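Local coordinates for uncharacterized protein MJ0690 (PDB 3K32) that is of unknown function but is predicted to be a tRNA methyltransferase subunit and may bind a nucleotide through its HUP-type fold, at residues M7-L12 with I104-T109; I36-G41 with I63-K68; I43-L48 with Y169-R174; K72-I77 with H175-R180. All coordinates share one frame; numbering follows the deposited sequence.

Interaction 1: residues M7-L12 with I104-T109; sequences MDVHVL and ILADGT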
loop_
_atom_site.group_PDB
_atom_site.type_symbol
_atom_site.label_atom_id
_atom_site.label_comp_id
_atom_site.label_asym_id
_atom_site.label_seq_id
_atom_site.Cartn_x
_atom_site.Cartn_y
_atom_site.Cartn_z
HETATM N N MSE B 7 -15.735 -11.871 -2.367
HETATM C CA MSE B 7 -14.446 -12.515 -2.166
HETATM C C MSE B 7 -13.948 -12.433 -0.714
HETATM O O MSE B 7 -13.751 -11.352 -0.171
HETATM C CB MSE B 7 -13.441 -11.882 -3.127
HETATM C CG MSE B 7 -12.087 -12.536 -3.180
HETATM SE SE MSE B 7 -12.046 -14.012 -4.419
HETATM C CE MSE B 7 -13.057 -13.236 -5.903
ATOM N N ASP B 8 -13.745 -13.584 -0.086
ATOM C CA ASP B 8 -13.174 -13.603 1.253
ATOM C C ASP B 8 -11.690 -13.197 1.256
ATOM O O ASP B 8 -10.983 -13.339 0.259
ATOM C CB ASP B 8 -13.331 -14.986 1.900
ATOM C CG ASP B 8 -14.780 -15.313 2.270
ATOM O OD1 ASP B 8 -15.612 -14.384 2.332
ATOM O OD2 ASP B 8 -15.083 -16.507 2.509
ATOM N N VAL B 9 -11.230 -12.682 2.388
ATOM C CA VAL B 9 -9.812 -12.505 2.618
ATOM C C VAL B 9 -9.508 -12.642 4.100
ATOM O O VAL B 9 -10.265 -12.193 4.950
ATOM C CB VAL B 9 -9.329 -11.147 2.134
ATOM C CG1 VAL B 9 -10.199 -10.044 2.692
ATOM C CG2 VAL B 9 -7.891 -10.953 2.550
ATOM N N HIS B 10 -8.400 -13.283 4.415
ATOM C CA HIS B 10 -8.085 -13.566 5.800
ATOM C C HIS B 10 -6.976 -12.642 6.278
ATOM O O HIS B 10 -5.868 -12.648 5.743
ATOM C CB HIS B 10 -7.757 -15.053 5.975
ATOM C CG HIS B 10 -8.940 -15.947 5.719
ATOM N ND1 HIS B 10 -9.285 -16.373 4.452
ATOM C CD2 HIS B 10 -9.873 -16.448 6.555
ATOM C CE1 HIS B 10 -10.376 -17.114 4.527
ATOM N NE2 HIS B 10 -10.761 -17.173 5.787
ATOM N N VAL B 11 -7.301 -11.832 7.278
ATOM C CA VAL B 11 -6.462 -10.722 7.689
ATOM C C VAL B 11 -5.834 -10.960 9.055
ATOM O O VAL B 11 -6.517 -10.937 10.073
ATOM C CB VAL B 11 -7.295 -9.441 7.804
ATOM C CG1 VAL B 11 -6.389 -8.227 8.008
ATOM C CG2 VAL B 11 -8.189 -9.260 6.598
ATOM N N LEU B 12 -4.528 -11.175 9.082
ATOM C CA LEU B 12 -3.815 -11.168 10.347
ATOM C C LEU B 12 -4.152 -9.866 11.038
ATOM O O LEU B 12 -4.099 -8.799 10.436
ATOM C CB LEU B 12 -2.315 -11.291 10.120
ATOM C CG LEU B 12 -1.917 -12.723 9.776
ATOM C CD1 LEU B 12 -0.630 -12.765 8.976
ATOM C CD2 LEU B 12 -1.797 -13.530 11.073
ATOM N N ILE B 104 -6.240 -16.154 0.009
ATOM C CA ILE B 104 -6.107 -14.695 0.038
ATOM C C ILE B 104 -5.772 -14.149 1.429
ATOM O O ILE B 104 -6.634 -14.015 2.283
ATOM C CB ILE B 104 -7.333 -13.973 -0.520
ATOM C CG1 ILE B 104 -7.704 -14.544 -1.890
ATOM C CG2 ILE B 104 -7.054 -12.481 -0.617
ATOM C CD1 ILE B 104 -8.707 -13.706 -2.648
ATOM N N LEU B 105 -4.498 -13.826 1.628
ATOM C CA LEU B 105 -3.973 -13.446 2.927
ATOM C C LEU B 105 -3.639 -11.985 2.938
ATOM O O LEU B 105 -3.004 -11.482 2.011
ATOM C CB LEU B 105 -2.701 -14.227 3.233
ATOM C CG LEU B 105 -2.797 -15.348 4.260
ATOM C CD1 LEU B 105 -4.230 -15.831 4.354
ATOM C CD2 LEU B 105 -1.871 -16.482 3.868
ATOM N N ALA B 106 -4.058 -11.306 3.998
ATOM C CA ALA B 106 -3.739 -9.901 4.181
ATOM C C ALA B 106 -3.156 -9.679 5.571
ATOM O O ALA B 106 -3.440 -10.456 6.494
ATOM C CB ALA B 106 -4.981 -9.046 3.985
ATOM N N ASP B 107 -2.354 -8.620 5.723
ATOM C CA ASP B 107 -1.896 -8.218 7.047
ATOM C C ASP B 107 -1.769 -6.705 7.133
ATOM O O ASP B 107 -2.203 -5.998 6.232
ATOM C CB ASP B 107 -0.580 -8.902 7.401
ATOM C CG ASP B 107 0.588 -8.388 6.570
ATOM O OD1 ASP B 107 0.503 -7.252 6.053
ATOM O OD2 ASP B 107 1.592 -9.124 6.434
ATOM N N GLY B 108 -1.154 -6.218 8.211
ATOM C CA GLY B 108 -1.141 -4.797 8.536
ATOM C C GLY B 108 0.213 -4.134 8.399
ATOM O O GLY B 108 0.467 -3.069 8.982
ATOM N N THR B 109 1.085 -4.771 7.626
ATOM C CA THR B 109 2.386 -4.216 7.275
ATOM C C THR B 109 2.272 -2.879 6.537
ATOM O O THR B 109 1.374 -2.671 5.717
ATOM C CB THR B 109 3.170 -5.198 6.418
ATOM O OG1 THR B 109 3.352 -6.405 7.164
ATOM C CG2 THR B 109 4.543 -4.609 6.102
HETATM O O HOH W 1 -8.905 -16.507 1.809
#

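Interaction 2: residues I36-G41 with I63-K68; sequences ITINFG and ITLDRK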
loop_
_atom_site.group_PDB
_atom_site.type_symbol
_atom_site.label_atom_id
_atom_site.label_comp_id
_atom_site.label_asym_id
_atom_site.label_seq_id
_atom_site.Cartn_x
_atom_site.Cartn_y
_atom_site.Cartn_z
ATOM N N ILE B 36 -8.066 -12.647 11.684
ATOM C CA ILE B 36 -7.456 -13.726 12.446
ATOM C C ILE B 36 -6.229 -13.262 13.279
ATOM O O ILE B 36 -5.400 -12.447 12.847
ATOM C CB ILE B 36 -7.091 -14.907 11.537
ATOM C CG1 ILE B 36 -5.882 -14.558 10.698
ATOM C CG2 ILE B 36 -8.258 -15.302 10.637
ATOM C CD1 ILE B 36 -4.614 -15.059 11.322
ATOM N N THR B 37 -6.149 -13.785 14.490
ATOM C CA THR B 37 -5.073 -13.485 15.411
ATOM C C THR B 37 -4.392 -14.792 15.815
ATOM O O THR B 37 -5.039 -15.708 16.321
ATOM C CB THR B 37 -5.617 -12.812 16.700
ATOM O OG1 THR B 37 -6.386 -11.658 16.359
ATOM C CG2 THR B 37 -4.483 -12.389 17.610
ATOM N N ILE B 38 -3.091 -14.875 15.580
ATOM C CA ILE B 38 -2.316 -16.023 16.000
ATOM C C ILE B 38 -2.251 -16.118 17.514
ATOM O O ILE B 38 -2.119 -15.102 18.202
ATOM C CB ILE B 38 -0.871 -15.946 15.478
ATOM C CG1 ILE B 38 -0.848 -15.976 13.948
ATOM C CG2 ILE B 38 -0.007 -17.055 16.084
ATOM C CD1 ILE B 38 -1.857 -16.918 13.339
ATOM N N ASN B 39 -2.354 -17.347 18.018
ATOM C CA ASN B 39 -2.008 -17.676 19.405
ATOM C C ASN B 39 -1.055 -18.872 19.483
ATOM O O ASN B 39 -1.154 -19.819 18.698
ATOM C CB ASN B 39 -3.257 -17.956 20.246
ATOM C CG ASN B 39 -2.938 -18.034 21.714
ATOM O OD1 ASN B 39 -3.051 -19.090 22.337
ATOM N ND2 ASN B 39 -2.474 -16.917 22.270
ATOM N N PHE B 40 -0.129 -18.847 20.432
ATOM C CA PHE B 40 0.866 -19.917 20.502
ATOM C C PHE B 40 0.708 -20.761 21.758
ATOM O O PHE B 40 1.604 -21.534 22.093
ATOM C CB PHE B 40 2.288 -19.355 20.463
ATOM C CG PHE B 40 2.643 -18.643 19.190
ATOM C CD1 PHE B 40 2.547 -17.259 19.105
ATOM C CD2 PHE B 40 3.110 -19.351 18.088
ATOM C CE1 PHE B 40 2.894 -16.581 17.934
ATOM C CE2 PHE B 40 3.475 -18.681 16.903
ATOM C CZ PHE B 40 3.362 -17.293 16.828
ATOM N N GLY B 41 -0.416 -20.592 22.455
ATOM C CA GLY B 41 -0.713 -21.357 23.655
ATOM C C GLY B 41 0.015 -20.928 24.923
ATOM O O GLY B 41 -0.126 -21.566 25.963
ATOM N N ILE B 63 -6.248 -18.508 15.709
ATOM C CA ILE B 63 -5.570 -19.674 15.202
ATOM C C ILE B 63 -4.389 -20.024 16.107
ATOM O O ILE B 63 -3.488 -19.202 16.337
ATOM C CB ILE B 63 -5.057 -19.365 13.811
ATOM C CG1 ILE B 63 -6.246 -19.084 12.901
ATOM C CG2 ILE B 63 -4.185 -20.506 13.284
ATOM C CD1 ILE B 63 -5.905 -19.027 11.464
ATOM N N THR B 64 -4.391 -21.242 16.623
ATOM C CA THR B 64 -3.346 -21.665 17.540
ATOM C C THR B 64 -2.205 -22.358 16.791
ATOM O O THR B 64 -2.426 -23.316 16.049
ATOM C CB THR B 64 -3.926 -22.580 18.628
ATOM O OG1 THR B 64 -5.053 -21.927 19.226
ATOM C CG2 THR B 64 -2.886 -22.879 19.696
ATOM N N LEU B 65 -0.985 -21.854 16.979
ATOM C CA LEU B 65 0.196 -22.412 16.317
ATOM C C LEU B 65 1.149 -23.016 17.342
ATOM O O LEU B 65 1.014 -22.769 18.539
ATOM C CB LEU B 65 0.898 -21.337 15.483
ATOM C CG LEU B 65 0.464 -21.300 14.003
ATOM C CD1 LEU B 65 -0.971 -21.746 13.795
ATOM C CD2 LEU B 65 0.703 -19.943 13.384
ATOM N N ASP B 66 2.102 -23.812 16.870
ATOM C CA ASP B 66 3.065 -24.469 17.753
ATOM C C ASP B 66 3.905 -23.445 18.539
ATOM O O ASP B 66 4.455 -22.492 17.971
ATOM C CB ASP B 66 3.963 -25.418 16.950
ATOM C CG ASP B 66 4.796 -26.343 17.839
ATOM O OD1 ASP B 66 5.500 -25.862 18.767
ATOM O OD2 ASP B 66 4.758 -27.570 17.592
ATOM N N ARG B 67 3.994 -23.662 19.851
ATOM C CA ARG B 67 4.700 -22.765 20.762
ATOM C C ARG B 67 6.204 -22.652 20.470
ATOM O O ARG B 67 6.873 -21.747 20.955
ATOM C CB ARG B 67 4.487 -23.235 22.198
ATOM C CG ARG B 67 5.349 -22.527 23.224
ATOM C CD ARG B 67 5.359 -23.239 24.568
ATOM N NE ARG B 67 6.161 -22.481 25.520
ATOM C CZ ARG B 67 5.696 -21.918 26.632
ATOM N NH1 ARG B 67 4.420 -22.044 26.969
ATOM N NH2 ARG B 67 6.523 -21.232 27.413
ATOM N N LYS B 68 6.727 -23.567 19.668
ATOM C CA LYS B 68 8.149 -23.582 19.353
ATOM C C LYS B 68 8.526 -22.393 18.477
ATOM O O LYS B 68 9.693 -21.972 18.446
ATOM C CB LYS B 68 8.512 -24.882 18.635
ATOM C CG LYS B 68 7.797 -25.051 17.297
ATOM C CD LYS B 68 8.769 -25.354 16.164
ATOM C CE LYS B 68 8.338 -26.585 15.375
ATOM N NZ LYS B 68 8.289 -27.812 16.231
#

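Interaction 3: residues I43-L48 with Y169-R174; sequences IPSYKL and YEAEIR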
loop_
_atom_site.group_PDB
_atom_site.type_symbol
_atom_site.label_atom_id
_atom_site.label_comp_id
_atom_site.label_asym_id
_atom_site.label_seq_id
_atom_site.Cartn_x
_atom_site.Cartn_y
_atom_site.Cartn_z
ATOM N N ILE B 43 -0.000 -17.425 26.412
ATOM C CA ILE B 43 -1.038 -16.664 27.122
ATOM C C ILE B 43 -2.131 -16.131 26.176
ATOM O O ILE B 43 -1.920 -15.996 24.967
ATOM C CB ILE B 43 -0.445 -15.500 27.978
ATOM C CG1 ILE B 43 0.322 -14.493 27.107
ATOM C CG2 ILE B 43 0.460 -16.034 29.078
ATOM C CD1 ILE B 43 0.908 -13.292 27.905
ATOM N N PRO B 44 -3.315 -15.834 26.728
ATOM C CA PRO B 44 -4.445 -15.384 25.904
ATOM C C PRO B 44 -4.335 -13.919 25.457
ATOM O O PRO B 44 -5.290 -13.158 25.575
ATOM C CB PRO B 44 -5.645 -15.581 26.835
ATOM C CG PRO B 44 -5.072 -15.432 28.199
ATOM C CD PRO B 44 -3.711 -16.067 28.129
ATOM N N SER B 45 -3.183 -13.545 24.916
ATOM C CA SER B 45 -2.942 -12.168 24.517
ATOM C C SER B 45 -3.855 -11.675 23.378
ATOM O O SER B 45 -3.781 -10.507 22.988
ATOM C CB SER B 45 -1.461 -11.969 24.149
ATOM O OG SER B 45 -1.108 -12.676 22.963
ATOM N N TYR B 46 -4.716 -12.544 22.858
ATOM C CA TYR B 46 -5.571 -12.170 21.734
ATOM C C TYR B 46 -6.840 -11.446 22.167
ATOM O O TYR B 46 -7.622 -11.000 21.336
ATOM C CB TYR B 46 -5.972 -13.411 20.947
ATOM C CG TYR B 46 -6.614 -14.441 21.825
ATOM C CD1 TYR B 46 -7.988 -14.436 22.041
ATOM C CD2 TYR B 46 -5.846 -15.397 22.472
ATOM C CE1 TYR B 46 -8.583 -15.370 22.855
ATOM C CE2 TYR B 46 -6.431 -16.336 23.292
ATOM C CZ TYR B 46 -7.801 -16.316 23.483
ATOM O OH TYR B 46 -8.381 -17.253 24.296
ATOM N N LYS B 47 -7.060 -11.342 23.468
ATOM C CA LYS B 47 -8.310 -10.764 23.945
ATOM C C LYS B 47 -8.607 -9.382 23.318
ATOM O O LYS B 47 -9.731 -9.110 22.904
ATOM C CB LYS B 47 -8.348 -10.766 25.482
ATOM C CG LYS B 47 -8.462 -9.404 26.131
ATOM C CD LYS B 47 -9.908 -9.081 26.477
ATOM C CE LYS B 47 -10.490 -10.080 27.476
ATOM N NZ LYS B 47 -11.947 -9.859 27.721
ATOM N N LEU B 48 -7.592 -8.534 23.215
ATOM C CA LEU B 48 -7.770 -7.189 22.668
ATOM C C LEU B 48 -8.318 -7.207 21.229
ATOM O O LEU B 48 -9.305 -6.540 20.901
ATOM C CB LEU B 48 -6.439 -6.426 22.729
ATOM C CG LEU B 48 -6.400 -4.900 22.523
ATOM C CD1 LEU B 48 -5.823 -4.527 21.155
ATOM C CD2 LEU B 48 -7.765 -4.252 22.743
ATOM N N TYR B 169 2.515 -10.685 18.295
ATOM C CA TYR B 169 3.444 -11.691 18.813
ATOM C C TYR B 169 4.190 -11.276 20.088
ATOM O O TYR B 169 4.527 -12.111 20.938
ATOM C CB TYR B 169 4.474 -12.040 17.748
ATOM C CG TYR B 169 3.909 -12.224 16.370
ATOM C CD1 TYR B 169 2.828 -13.067 16.134
ATOM C CD2 TYR B 169 4.476 -11.573 15.293
ATOM C CE1 TYR B 169 2.329 -13.239 14.848
ATOM C CE2 TYR B 169 3.995 -11.745 14.010
ATOM C CZ TYR B 169 2.929 -12.565 13.789
ATOM O OH TYR B 169 2.471 -12.689 12.504
ATOM N N GLU B 170 4.461 -9.983 20.192
ATOM C CA GLU B 170 5.152 -9.418 21.338
ATOM C C GLU B 170 4.792 -10.081 22.685
ATOM O O GLU B 170 5.614 -10.769 23.281
ATOM C CB GLU B 170 4.879 -7.917 21.383
ATOM C CG GLU B 170 6.100 -7.078 21.658
ATOM C CD GLU B 170 6.028 -5.706 21.012
ATOM O OE1 GLU B 170 6.430 -5.578 19.827
ATOM O OE2 GLU B 170 5.579 -4.757 21.694
ATOM N N ALA B 171 3.565 -9.873 23.151
ATOM C CA ALA B 171 3.156 -10.334 24.474
ATOM C C ALA B 171 3.569 -11.773 24.749
ATOM O O ALA B 171 4.161 -12.063 25.795
ATOM C CB ALA B 171 1.664 -10.167 24.654
ATOM N N GLU B 172 3.251 -12.669 23.813
ATOM C CA GLU B 172 3.558 -14.089 23.989
ATOM C C GLU B 172 5.065 -14.322 24.005
ATOM O O GLU B 172 5.556 -15.215 24.696
ATOM C CB GLU B 172 2.849 -14.985 22.950
ATOM C CG GLU B 172 1.326 -15.043 23.141
ATOM C CD GLU B 172 0.658 -16.307 22.585
ATOM O OE1 GLU B 172 0.474 -16.410 21.348
ATOM O OE2 GLU B 172 0.279 -17.182 23.395
ATOM N N ILE B 173 5.797 -13.506 23.253
ATOM C CA ILE B 173 7.245 -13.601 23.260
ATOM C C ILE B 173 7.761 -13.066 24.588
ATOM O O ILE B 173 8.568 -13.704 25.268
ATOM C CB ILE B 173 7.854 -12.813 22.105
ATOM C CG1 ILE B 173 7.293 -13.335 20.776
ATOM C CG2 ILE B 173 9.386 -12.889 22.148
ATOM C CD1 ILE B 173 7.943 -12.743 19.552
ATOM N N ARG B 174 7.264 -11.889 24.949
ATOM C CA ARG B 174 7.607 -11.240 26.196
ATOM C C ARG B 174 7.455 -12.237 27.341
ATOM O O ARG B 174 8.329 -12.354 28.205
ATOM C CB ARG B 174 6.687 -10.036 26.407
ATOM C CG ARG B 174 7.360 -8.810 27.000
ATOM C CD ARG B 174 6.541 -7.552 26.721
ATOM N NE ARG B 174 6.099 -6.895 27.953
ATOM C CZ ARG B 174 5.653 -5.641 28.019
ATOM N NH1 ARG B 174 5.592 -4.895 26.922
ATOM N NH2 ARG B 174 5.273 -5.127 29.184
#

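Interaction 4: residues K72-I77 with H175-R180; sequences KAADMI and HILKER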
loop_
_atom_site.group_PDB
_atom_site.type_symbol
_atom_site.label_atom_id
_atom_site.label_comp_id
_atom_site.label_asym_id
_atom_site.label_seq_id
_atom_site.Cartn_x
_atom_site.Cartn_y
_atom_site.Cartn_z
ATOM N N LYS B 72 11.637 -19.992 19.712
ATOM C CA LYS B 72 12.776 -19.608 18.891
ATOM C C LYS B 72 12.897 -18.077 18.769
ATOM O O LYS B 72 14.010 -17.528 18.754
ATOM C CB LYS B 72 12.698 -20.274 17.517
ATOM C CG LYS B 72 13.766 -19.806 16.582
ATOM C CD LYS B 72 13.894 -20.709 15.383
ATOM C CE LYS B 72 15.184 -20.402 14.627
ATOM N NZ LYS B 72 16.390 -20.449 15.513
ATOM N N ALA B 73 11.758 -17.387 18.696
ATOM C CA ALA B 73 11.779 -15.928 18.677
ATOM C C ALA B 73 12.423 -15.443 19.953
ATOM O O ALA B 73 13.155 -14.453 19.952
ATOM C CB ALA B 73 10.384 -15.357 18.543
ATOM N N ALA B 74 12.130 -16.138 21.049
ATOM C CA ALA B 74 12.744 -15.825 22.333
ATOM C C ALA B 74 14.269 -16.007 22.241
ATOM O O ALA B 74 15.032 -15.114 22.612
ATOM C CB ALA B 74 12.155 -16.685 23.433
ATOM N N ASP B 75 14.709 -17.140 21.701
ATOM C CA ASP B 75 16.143 -17.383 21.563
ATOM C C ASP B 75 16.756 -16.246 20.769
ATOM O O ASP B 75 17.763 -15.680 21.169
ATOM C CB ASP B 75 16.438 -18.731 20.894
ATOM C CG ASP B 75 15.822 -19.912 21.639
ATOM O OD1 ASP B 75 15.594 -19.808 22.862
ATOM O OD2 ASP B 75 15.580 -20.963 21.005
HETATM N N MSE B 76 16.124 -15.894 19.655
HETATM C CA MSE B 76 16.639 -14.840 18.783
HETATM C C MSE B 76 16.691 -13.453 19.434
HETATM O O MSE B 76 17.647 -12.697 19.236
HETATM C CB MSE B 76 15.822 -14.794 17.506
HETATM C CG MSE B 76 15.853 -16.094 16.746
HETATM SE SE MSE B 76 14.687 -16.034 15.175
HETATM C CE MSE B 76 15.570 -14.570 14.286
ATOM N N ILE B 77 15.659 -13.112 20.196
ATOM C CA ILE B 77 15.680 -11.885 20.981
ATOM C C ILE B 77 16.885 -11.900 21.920
ATOM O O ILE B 77 17.642 -10.944 21.977
ATOM C CB ILE B 77 14.405 -11.733 21.823
ATOM C CG1 ILE B 77 13.201 -11.487 20.923
ATOM C CG2 ILE B 77 14.538 -10.575 22.772
ATOM C CD1 ILE B 77 13.312 -10.227 20.132
ATOM N N HIS B 175 6.351 -12.971 27.329
ATOM C CA HIS B 175 6.053 -13.882 28.417
ATOM C C HIS B 175 7.100 -14.976 28.572
ATOM O O HIS B 175 7.553 -15.268 29.681
ATOM C CB HIS B 175 4.686 -14.510 28.224
ATOM C CG HIS B 175 4.104 -15.058 29.486
ATOM N ND1 HIS B 175 4.196 -16.391 29.830
ATOM C CD2 HIS B 175 3.441 -14.452 30.495
ATOM C CE1 HIS B 175 3.603 -16.584 30.994
ATOM N NE2 HIS B 175 3.136 -15.423 31.420
ATOM N N ILE B 176 7.474 -15.594 27.458
ATOM C CA ILE B 176 8.486 -16.641 27.496
ATOM C C ILE B 176 9.761 -16.070 28.102
ATOM O O ILE B 176 10.420 -16.724 28.905
ATOM C CB ILE B 176 8.762 -17.240 26.093
ATOM C CG1 ILE B 176 7.493 -17.891 25.537
ATOM C CG2 ILE B 176 9.880 -18.272 26.155
ATOM C CD1 ILE B 176 7.664 -18.503 24.173
ATOM N N LEU B 177 10.085 -14.833 27.740
ATOM C CA LEU B 177 11.314 -14.202 28.220
ATOM C C LEU B 177 11.299 -14.064 29.735
ATOM O O LEU B 177 12.293 -14.344 30.404
ATOM C CB LEU B 177 11.527 -12.847 27.552
ATOM C CG LEU B 177 11.790 -12.939 26.050
ATOM C CD1 LEU B 177 11.768 -11.563 25.384
ATOM C CD2 LEU B 177 13.106 -13.640 25.797
ATOM N N LYS B 178 10.159 -13.649 30.272
ATOM C CA LYS B 178 9.990 -13.607 31.712
ATOM C C LYS B 178 10.250 -14.987 32.321
ATOM O O LYS B 178 11.190 -15.149 33.096
ATOM C CB LYS B 178 8.603 -13.083 32.089
ATOM C CG LYS B 178 8.496 -11.564 32.022
ATOM C CD LYS B 178 7.223 -11.047 32.694
ATOM C CE LYS B 178 6.138 -10.703 31.677
ATOM N NZ LYS B 178 6.386 -9.394 31.005
ATOM N N GLU B 179 9.437 -15.976 31.954
ATOM C CA GLU B 179 9.608 -17.323 32.478
ATOM C C GLU B 179 11.078 -17.677 32.500
ATOM O O GLU B 179 11.554 -18.367 33.405
ATOM C CB GLU B 179 8.892 -18.353 31.604
ATOM C CG GLU B 179 7.395 -18.408 31.764
ATOM C CD GLU B 179 6.750 -19.353 30.766
ATOM O OE1 GLU B 179 7.492 -20.073 30.064
ATOM O OE2 GLU B 179 5.505 -19.378 30.685
ATOM N N ARG B 180 11.791 -17.196 31.490
ATOM C CA ARG B 180 13.145 -17.655 31.239
ATOM C C ARG B 180 14.141 -17.080 32.223
ATOM O O ARG B 180 15.263 -17.575 32.349
ATOM C CB ARG B 180 13.556 -17.350 29.799
ATOM C CG ARG B 180 13.135 -18.436 28.811
ATOM C CD ARG B 180 13.556 -18.079 27.408
ATOM N NE ARG B 180 13.260 -19.134 26.449
ATOM C CZ ARG B 180 13.838 -19.225 25.256
ATOM N NH1 ARG B 180 14.745 -18.322 24.903
ATOM N NH2 ARG B 180 13.521 -20.213 24.421
#

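Interaction 1: residues M7-L12 with I104-T109
Three backbone hydrogen bonds join strand 8-12 to strand 104-106 in a parallel pairing that sets His10 beside Leu105 and Val11 beside Ala106. The first, from His10 N to Ile104 O (2.9 Å), is almost straight at 176° and runs nearly along the C=O axis. Ala106 N reaches His10 O at 2.8 Å from above the carbonyl plane. Leu12 N meets Ala106 O at 2.9 Å in that carbonyl's plane, although this bond is bent at the hydrogen (143°). A water extends the polar link on the His10 side: it lies 2.7 Å from His10 ND1 in the plane of the imidazole and accepts from Ile104 N, tying the ring to the start of the partner strand.

Apolar contacts line the face that carries Val11 and Ala106. Val9 CG2, anti to its backbone N, packs against Ile104 CG2 (3.6 Å) and Ala106 CB (3.8 Å). At the start of the strands, Ile104 CD1 crosses to CG of selenomethionine Met7 at 3.6 Å. Beyond the strand, Asp107 OD1 accepts from Thr109 N (3.0 Å) in an Asx turn; the other oxygen, OD2, is bonded by Tyr134 and His91.

The pair illustrates the centre of a Rossmann-like parallel sheet, with strand 8-12 running into an SGGKDS sequence like the PP-loop of ATP pyrophosphatases. Helix 17-28 covers the face of Val9, Val11 and Ala106 through Leu26, and helix 84-98 lies against Leu12 and Leu105. Strand 32-39 flanks strand 8-12 on its other edge, and strand 133-135 flanks 104-106.

Interaction 2: residues I36-G41 with I63-K68
The beta-alpha-beta unit of strand 32-39, helix 47-56 and strand 59-64 closes here, its two parallel strands meeting at their C-terminal ends. Ile63 N donates to Thr37 O (3.1 Å) and Asn39 N to Ile63 O (2.7 Å), each from above the carbonyl plane. Leu65 N instead meets Asn39 O (2.7 Å) nearly along the C=O axis. Ile38 is central to the apolar side. Its CD1 reaches obliquely to Ile63 CB (4.1 Å) and Leu65 CD2 (4.0 Å), while its CG2 lies over one face of the Phe40 ring, toward the rim. An alanine in place of Ile38 would lose both branches and would probably loosen the packing of Leu65 and the support beneath the Phe40 ring. The edge of that ring points Phe40 CD2 at Asp66 O (3.4 Å). Asn39 OD1 accepts from Gly41 N (3.0 Å) in an Asx turn just where the strand ends, and Asn39 ND2 donates to Ile43 O. Helix 84-98 lies over Ile38 and Leu65 through Val94, helix 68-80 meets Phe40 through Ile69 and Val70, and strand 8-12 adjoins strand 32-39, whereas strand 59-64 is an outermost strand of the sheet within the chain.

Interaction 3: residues I43-L48 with Y169-R174
The polar part of this contact is the Glu172 carboxylate, which reaches from helix 169-180 to the backbone of the facing loop. Its OE2 accepts from Ile43 N at 3.0 Å, with an N-H...O angle of 148°, using the anti lone pair. CG stands anti to the carbonyl carbon (chi1 -69°) and the chain is extended beyond it, which carries the group across. OE1 accepts from Phe40 N and OE2 takes a weak bond from Val42 N, so both oxygens bind backbone N-H groups. Glu172 OE2 also lies 3.0 Å from Ile43 O, an acceptor itself; the N-H groups would probably favour the ionised form, though this carbonyl oxygen would work against it.

The loop that receives the carboxylate connects strand 32-39 to helix 47-56 of the parallel alpha/beta fold. It folds first as an inverse gamma turn centred on Pro44 and then as a type I turn from Pro44 to Lys47. An alanine at Glu172 would remove the whole carboxylate and would probably leave these backbone N-H groups without their acceptor.

Van der Waals contacts flank the polar centre. Ser45 CB meets Ala171 CB at 3.6 Å, and Ser45 OG, in the crowded position between N and the carbonyl carbon, touches Glu172 CG (3.4 Å). Ile43 runs alongside Glu172 in the opposite sense, its CG1 4.1 Å from Glu172 CG.

Interaction 4: residues K72-I77 with H175-R180
Arg180 lays one face of its guanidinium over the methyl of Ala74, with NH1 3.4 Å from Ala74 CB and the carbon set toward the rim of the group. The same guanidinium grips Asp75 end-on, directing two nitrogens at a single oxygen: NH1 lies 2.7 Å and NH2 2.6 Å from Asp75 OD1. Both bonds are clearly bent, as expected when two donors of one group converge on one atom. The carboxylate and guanidinium planes are only 20° apart. NH1 meets OD1 on its anti lone pair, whereas NH2 comes from above the carboxylate plane. The arginine chain is extended from CG to NE, which carries the guanidinium across to helix 68-80, and Glu71 forms a second salt bridge to NH2; this paired negative charge would be likely to keep the guanidinium in place.

Segments 72-77 and 175-180, from helices 68-80 and 169-180, cross at -69°, their axes 9.6 Å apart, an example of steep helix-helix packing at a small residue. Ala74 CB sits at the crossing, 3.9 Å from Ile176 CG2 and 4.0 Å from Leu177 CD2. The other methyl of Leu177 turns to the neighbouring turn of helix 68-80, where its CD1 meets Ile77 CG2 at 3.9 Å, the two side chains crossing at about a right angle. Tyr187 of helix 184-187 packs against both Ile77 and Leu177.

In the fold
From the N terminus, strand 8-12 opens interaction 1, which closes about ninety residues later at 104-109. Interaction 2 opens and closes within that span, and Val11 O to Ile36 N links the two across adjacent strands of one sheet. Interaction 3 starts between the segments of interaction 2 and closes at 169-174, so it crosses both earlier contacts. Interaction 4 begins after interaction 2 has closed and crosses interactions 1 and 3. Interactions 3 and 4 share helix 169-180, which is thereby tied both to the loop after strand 32-39 and to helix 68-80. Glu172 also ties interaction 3 to the end of strand 32-39, and the Arg67-Glu179 salt bridge links interactions 2 and 4.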